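Local coordinates for centrosomal protein 43 (Homo sapiens, PDB 2D68) that forms homodimers and is required for anchoring microtubules to centrosomes and for ciliation, at residues V25-Q30 / E52-L57; E67-V70 / L76-I79. All blocks are in the same frame, centred on the assembly; numbering follows the deposited sequence.

Interaction 1: residues V25-Q30 / E52-L57; sequences VAEFLQ and EGRENL
Glu27, on helix 16-31, meets Arg54, in the first turn of helix 54-61, and the two illustrate how a buried glutamate and a partly exposed arginine join two helices. Arg54 NH1 donates to Glu27 OE2 over 2.9 Å in a noticeably bent bond that also counts as a salt bridge. The approach is not the flat, end-on pairing of two planes: carboxylate and guanidinium are turned 77° apart, and the donor sits above the carboxylate, 35° out of its plane. The two side chains reach this place differently. Arg54 is stretched out from CB to NE, whereas Glu27 bends at its second torsion, where chi2 of -88° brings OE2 up against the arginine stem, the two chains crossing at an angle. OE2 thus lies beside the aliphatic stem as well, 3.4 Å from Arg54 CD, and lower down Glu27 CG packs 3.7 Å from Arg54 CB. Leu57 adds a looser hydrocarbon contact, its CD1 being 4.4 Å from Glu27 CB, while the same side chain also packs on Leu20, Ser23 and Leu24.

Both polar ends have further partners. Glu27 OE1 accepts from Leu74 N, and the guanidinium reaches Glu65 OE2 through NE, Thr69 O through NH2 and Gly72 O through NH1, so every one of its nitrogens is engaged. Glu55 joins the network by a long salt bridge, its OE2 lying 3.7 Å from Arg54 NE. Shortening Arg54 to an alanine is likely to leave Glu27 OE2 and Glu65 without this shared counter-charge and the carbonyls of Thr69 and Gly72 without this donor. The whole is a salt-bridge network between helices, here inside the all-helical, LisH-related dimerisation domain of this protein.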
loop_
_atom_site.group_PDB
_atom_site.type_symbol
_atom_site.label_atom_id
_atom_site.label_comp_id
_atom_site.label_asym_id
_atom_site.label_seq_id
_atom_site.Cartn_x
_atom_site.Cartn_y
_atom_site.Cartn_z
ATOM N N VAL B 25 3.437 -1.071 0.459
ATOM C CA VAL B 25 2.606 -1.753 -0.540
ATOM C C VAL B 25 3.149 -3.163 -0.839
ATOM O O VAL B 25 2.389 -4.142 -0.789
ATOM C CB VAL B 25 2.477 -0.901 -1.813
ATOM C CG1 VAL B 25 1.721 -1.677 -2.933
ATOM C CG2 VAL B 25 1.719 0.390 -1.501
ATOM N N ALA B 26 4.452 -3.279 -1.094
ATOM C CA ALA B 26 5.057 -4.602 -1.319
ATOM C C ALA B 26 4.846 -5.531 -0.115
ATOM O O ALA B 26 4.559 -6.722 -0.296
ATOM C CB ALA B 26 6.532 -4.466 -1.669
ATOM N N GLU B 27 4.940 -4.984 1.104
ATOM C CA GLU B 27 4.765 -5.806 2.301
ATOM C C GLU B 27 3.333 -6.310 2.405
ATOM O O GLU B 27 3.111 -7.429 2.828
ATOM C CB GLU B 27 5.185 -5.061 3.576
ATOM C CG GLU B 27 5.387 -6.013 4.796
ATOM C CD GLU B 27 4.116 -6.276 5.612
ATOM O OE1 GLU B 27 3.228 -5.406 5.661
ATOM O OE2 GLU B 27 4.024 -7.356 6.225
ATOM N N PHE B 28 2.369 -5.481 2.016
ATOM C CA PHE B 28 0.990 -5.921 1.972
ATOM C C PHE B 28 0.835 -7.115 1.010
ATOM O O PHE B 28 0.202 -8.115 1.350
ATOM C CB PHE B 28 0.080 -4.751 1.559
ATOM C CG PHE B 28 -1.320 -5.174 1.252
ATOM C CD1 PHE B 28 -2.298 -5.171 2.233
ATOM C CD2 PHE B 28 -1.681 -5.571 -0.040
ATOM C CE1 PHE B 28 -3.596 -5.594 1.936
ATOM C CE2 PHE B 28 -2.975 -5.981 -0.330
ATOM C CZ PHE B 28 -3.929 -5.990 0.662
ATOM N N LEU B 29 1.432 -7.011 -0.175
ATOM C CA LEU B 29 1.353 -8.102 -1.154
ATOM C C LEU B 29 1.985 -9.365 -0.594
ATOM O O LEU B 29 1.429 -10.472 -0.720
ATOM C CB LEU B 29 2.014 -7.694 -2.483
ATOM C CG LEU B 29 1.425 -6.472 -3.181
ATOM C CD1 LEU B 29 2.313 -6.136 -4.412
ATOM C CD2 LEU B 29 -0.014 -6.711 -3.619
ATOM N N GLN B 30 3.138 -9.222 0.051
ATOM C CA GLN B 30 3.821 -10.389 0.638
ATOM C C GLN B 30 3.028 -10.993 1.791
ATOM O O GLN B 30 2.879 -12.232 1.890
ATOM C CB GLN B 30 5.250 -10.024 1.037
ATOM C CG GLN B 30 6.055 -9.605 -0.197
ATOM C CD GLN B 30 7.554 -9.682 -0.034
ATOM O OE1 GLN B 30 8.229 -8.657 -0.009
ATOM N NE2 GLN B 30 8.088 -10.898 0.028
ATOM N N GLU B 52 12.397 -2.398 1.101
ATOM C CA GLU B 52 12.745 -2.690 2.503
ATOM C C GLU B 52 11.780 -3.651 3.171
ATOM O O GLU B 52 10.585 -3.639 2.895
ATOM C CB GLU B 52 12.887 -1.401 3.317
ATOM C CG GLU B 52 14.230 -0.685 3.092
ATOM C CD GLU B 52 14.381 -0.187 1.672
ATOM O OE1 GLU B 52 13.545 0.634 1.244
ATOM O OE2 GLU B 52 15.322 -0.630 0.975
ATOM N N GLY B 53 12.309 -4.496 4.048
ATOM C CA GLY B 53 11.490 -5.523 4.701
ATOM C C GLY B 53 10.564 -4.995 5.778
ATOM O O GLY B 53 10.778 -3.913 6.327
ATOM N N ARG B 54 9.560 -5.796 6.107
ATOM C CA ARG B 54 8.598 -5.449 7.151
ATOM C C ARG B 54 9.211 -4.870 8.440
ATOM O O ARG B 54 8.751 -3.836 8.924
ATOM C CB ARG B 54 7.767 -6.674 7.513
ATOM C CG ARG B 54 6.731 -6.397 8.593
ATOM C CD ARG B 54 5.980 -7.635 8.954
ATOM N NE ARG B 54 5.123 -7.362 10.103
ATOM C CZ ARG B 54 3.793 -7.372 10.081
ATOM N NH1 ARG B 54 3.134 -7.630 8.954
ATOM N NH2 ARG B 54 3.131 -7.111 11.209
ATOM N N GLU B 55 10.216 -5.534 9.009
ATOM C CA GLU B 55 10.724 -5.078 10.316
ATOM C C GLU B 55 11.577 -3.805 10.215
ATOM O O GLU B 55 11.592 -2.975 11.126
ATOM C CB GLU B 55 11.469 -6.200 11.052
ATOM C CG GLU B 55 10.725 -7.553 11.072
ATOM C CD GLU B 55 9.262 -7.454 11.513
ATOM O OE1 GLU B 55 8.889 -6.477 12.217
ATOM O OE2 GLU B 55 8.493 -8.379 11.169
ATOM N N ASN B 56 12.225 -3.631 9.064
ATOM C CA ASN B 56 12.898 -2.380 8.717
ATOM C C ASN B 56 11.853 -1.252 8.701
ATOM O O ASN B 56 12.035 -0.189 9.303
ATOM C CB ASN B 56 13.568 -2.567 7.351
ATOM C CG ASN B 56 14.235 -1.314 6.823
ATOM O OD1 ASN B 56 13.673 -0.227 6.848
ATOM N ND2 ASN B 56 15.421 -1.488 6.273
ATOM N N LEU B 57 10.738 -1.497 8.014
ATOM C CA LEU B 57 9.688 -0.490 7.943
ATOM C C LEU B 57 9.100 -0.184 9.314
ATOM O O LEU B 57 8.884 0.977 9.634
ATOM C CB LEU B 57 8.576 -0.970 7.008
ATOM C CG LEU B 57 9.028 -1.324 5.602
ATOM C CD1 LEU B 57 7.832 -1.817 4.823
ATOM C CD2 LEU B 57 9.661 -0.169 4.878
#

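Interaction 2: residues E67-V70 / L76-I79; sequences EGTV and LEVI
Glu77 meets Thr69 and Gly68 where the weakly bonded helix 67-70 and helix 74-80 come together through an intervening loop near the C-terminal end of the chain, within the all-helical FOP dimerisation domain. Residues of helix 74-80 touch both the chain itself and the second subunit. Leu76 begins the segment and packs against Asp17 of the second subunit. Glu77 follows and carries the contact within the chain: bent at its second torsion (chi2 70°), it presents a flat face of its carboxylate to the methyl of Thr69, with CG2 3.6 Å from CD. The hydroxyl serves elsewhere, OG1 being hydrogen-bonded to Glu65 OE1 and Ala66 N, which is consistent with the methyl being the group that meets Glu77. Glu77 OE2 also forms a salt bridge with Arg80 NH2. Next come Val78, which packs on its own counterpart, Val78 of the second subunit, and Ile79, which packs on Leu24 of that subunit. Solvent supplements the contact between the helices: a water lies 2.9 Å from Glu77 OE1, to which it can donate, and is only weakly bonded to Gly68 O, at 3.3 Å.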
loop_
_atom_site.group_PDB
_atom_site.type_symbol
_atom_site.label_atom_id
_atom_site.label_comp_id
_atom_site.label_asym_id
_atom_site.label_seq_id
_atom_site.Cartn_x
_atom_site.Cartn_y
_atom_site.Cartn_z
ATOM N N GLU B 67 1.628 -9.023 19.670
ATOM C CA GLU B 67 0.599 -9.945 19.232
ATOM C C GLU B 67 -0.457 -9.193 18.400
ATOM O O GLU B 67 -1.020 -9.743 17.459
ATOM C CB GLU B 67 0.010 -10.729 20.422
ATOM C CG GLU B 67 -1.241 -10.161 21.061
ATOM C CD GLU B 67 -1.839 -11.116 22.084
ATOM O OE1 GLU B 67 -3.049 -10.992 22.381
ATOM O OE2 GLU B 67 -1.099 -12.000 22.578
ATOM N N GLY B 68 -0.659 -7.917 18.728
ATOM C CA GLY B 68 -1.644 -7.070 18.046
ATOM C C GLY B 68 -1.259 -6.476 16.703
ATOM O O GLY B 68 -2.100 -5.851 16.047
ATOM N N THR B 69 0.008 -6.638 16.302
ATOM C CA THR B 69 0.450 -6.205 14.971
ATOM C C THR B 69 0.818 -7.364 14.055
ATOM O O THR B 69 0.687 -7.254 12.821
ATOM C CB THR B 69 1.671 -5.254 15.027
ATOM O OG1 THR B 69 2.759 -5.911 15.692
ATOM C CG2 THR B 69 1.343 -3.941 15.716
ATOM N N VAL B 70 1.312 -8.462 14.641
ATOM C CA VAL B 70 1.876 -9.569 13.837
ATOM C C VAL B 70 0.870 -10.237 12.906
ATOM O O VAL B 70 1.260 -10.821 11.865
ATOM C CB VAL B 70 2.649 -10.640 14.690
ATOM C CG1 VAL B 70 3.842 -10.008 15.365
ATOM C CG2 VAL B 70 1.733 -11.369 15.690
ATOM N N LEU B 76 -2.034 -2.168 7.955
ATOM C CA LEU B 76 -3.189 -2.210 8.859
ATOM C C LEU B 76 -2.933 -1.359 10.113
ATOM O O LEU B 76 -3.820 -0.613 10.571
ATOM C CB LEU B 76 -3.532 -3.650 9.237
ATOM C CG LEU B 76 -4.741 -3.713 10.182
ATOM C CD1 LEU B 76 -5.979 -3.135 9.570
ATOM C CD2 LEU B 76 -4.974 -5.154 10.626
ATOM N N GLU B 77 -1.731 -1.466 10.673
ATOM C CA GLU B 77 -1.394 -0.718 11.880
ATOM C C GLU B 77 -1.282 0.773 11.587
ATOM O O GLU B 77 -1.737 1.628 12.372
ATOM C CB GLU B 77 -0.090 -1.245 12.480
ATOM C CG GLU B 77 0.212 -0.649 13.848
ATOM C CD GLU B 77 -0.720 -1.111 14.974
ATOM O OE1 GLU B 77 -1.781 -1.723 14.740
ATOM O OE2 GLU B 77 -0.367 -0.842 16.133
ATOM N N VAL B 78 -0.703 1.081 10.438
ATOM C CA VAL B 78 -0.627 2.475 9.992
ATOM C C VAL B 78 -2.035 3.062 9.912
ATOM O O VAL B 78 -2.315 4.134 10.465
ATOM C CB VAL B 78 0.122 2.598 8.647
ATOM C CG1 VAL B 78 0.042 4.031 8.153
ATOM C CG2 VAL B 78 1.587 2.181 8.822
ATOM N N ILE B 79 -2.956 2.348 9.270
ATOM C CA ILE B 79 -4.291 2.895 9.085
ATOM C C ILE B 79 -5.109 2.948 10.396
ATOM O O ILE B 79 -5.868 3.899 10.616
ATOM C CB ILE B 79 -5.024 2.193 7.921
ATOM C CG1 ILE B 79 -4.378 2.573 6.576
ATOM C CG2 ILE B 79 -6.510 2.515 7.928
ATOM C CD1 ILE B 79 -4.201 4.077 6.342
HETATM O O HOH W 1 -2.682 -4.097 13.309
#

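Overall arrangement
Interactions 1 and 2 follow one another along the chain, the first closing before the second opens, and their centres are about 13 Å apart within the same dimerisation domain. Interaction 1 lies near the centre of the chain and ties helix 54-61 to helix 16-31; interaction 2 lies further out and pairs helices 67-70 and 74-80. Helices 54-61 and 67-70 are successive, and the two contacts meet directly through a probable hydrogen bond of 2.9 Å from Arg54 NH2 to Thr69 O. Neighbouring residues of both pairs (Val25, Phe28 and Leu29; Leu76, Val78 and Ile79) pack on the second subunit, so the contacts lie beside the homodimer interface.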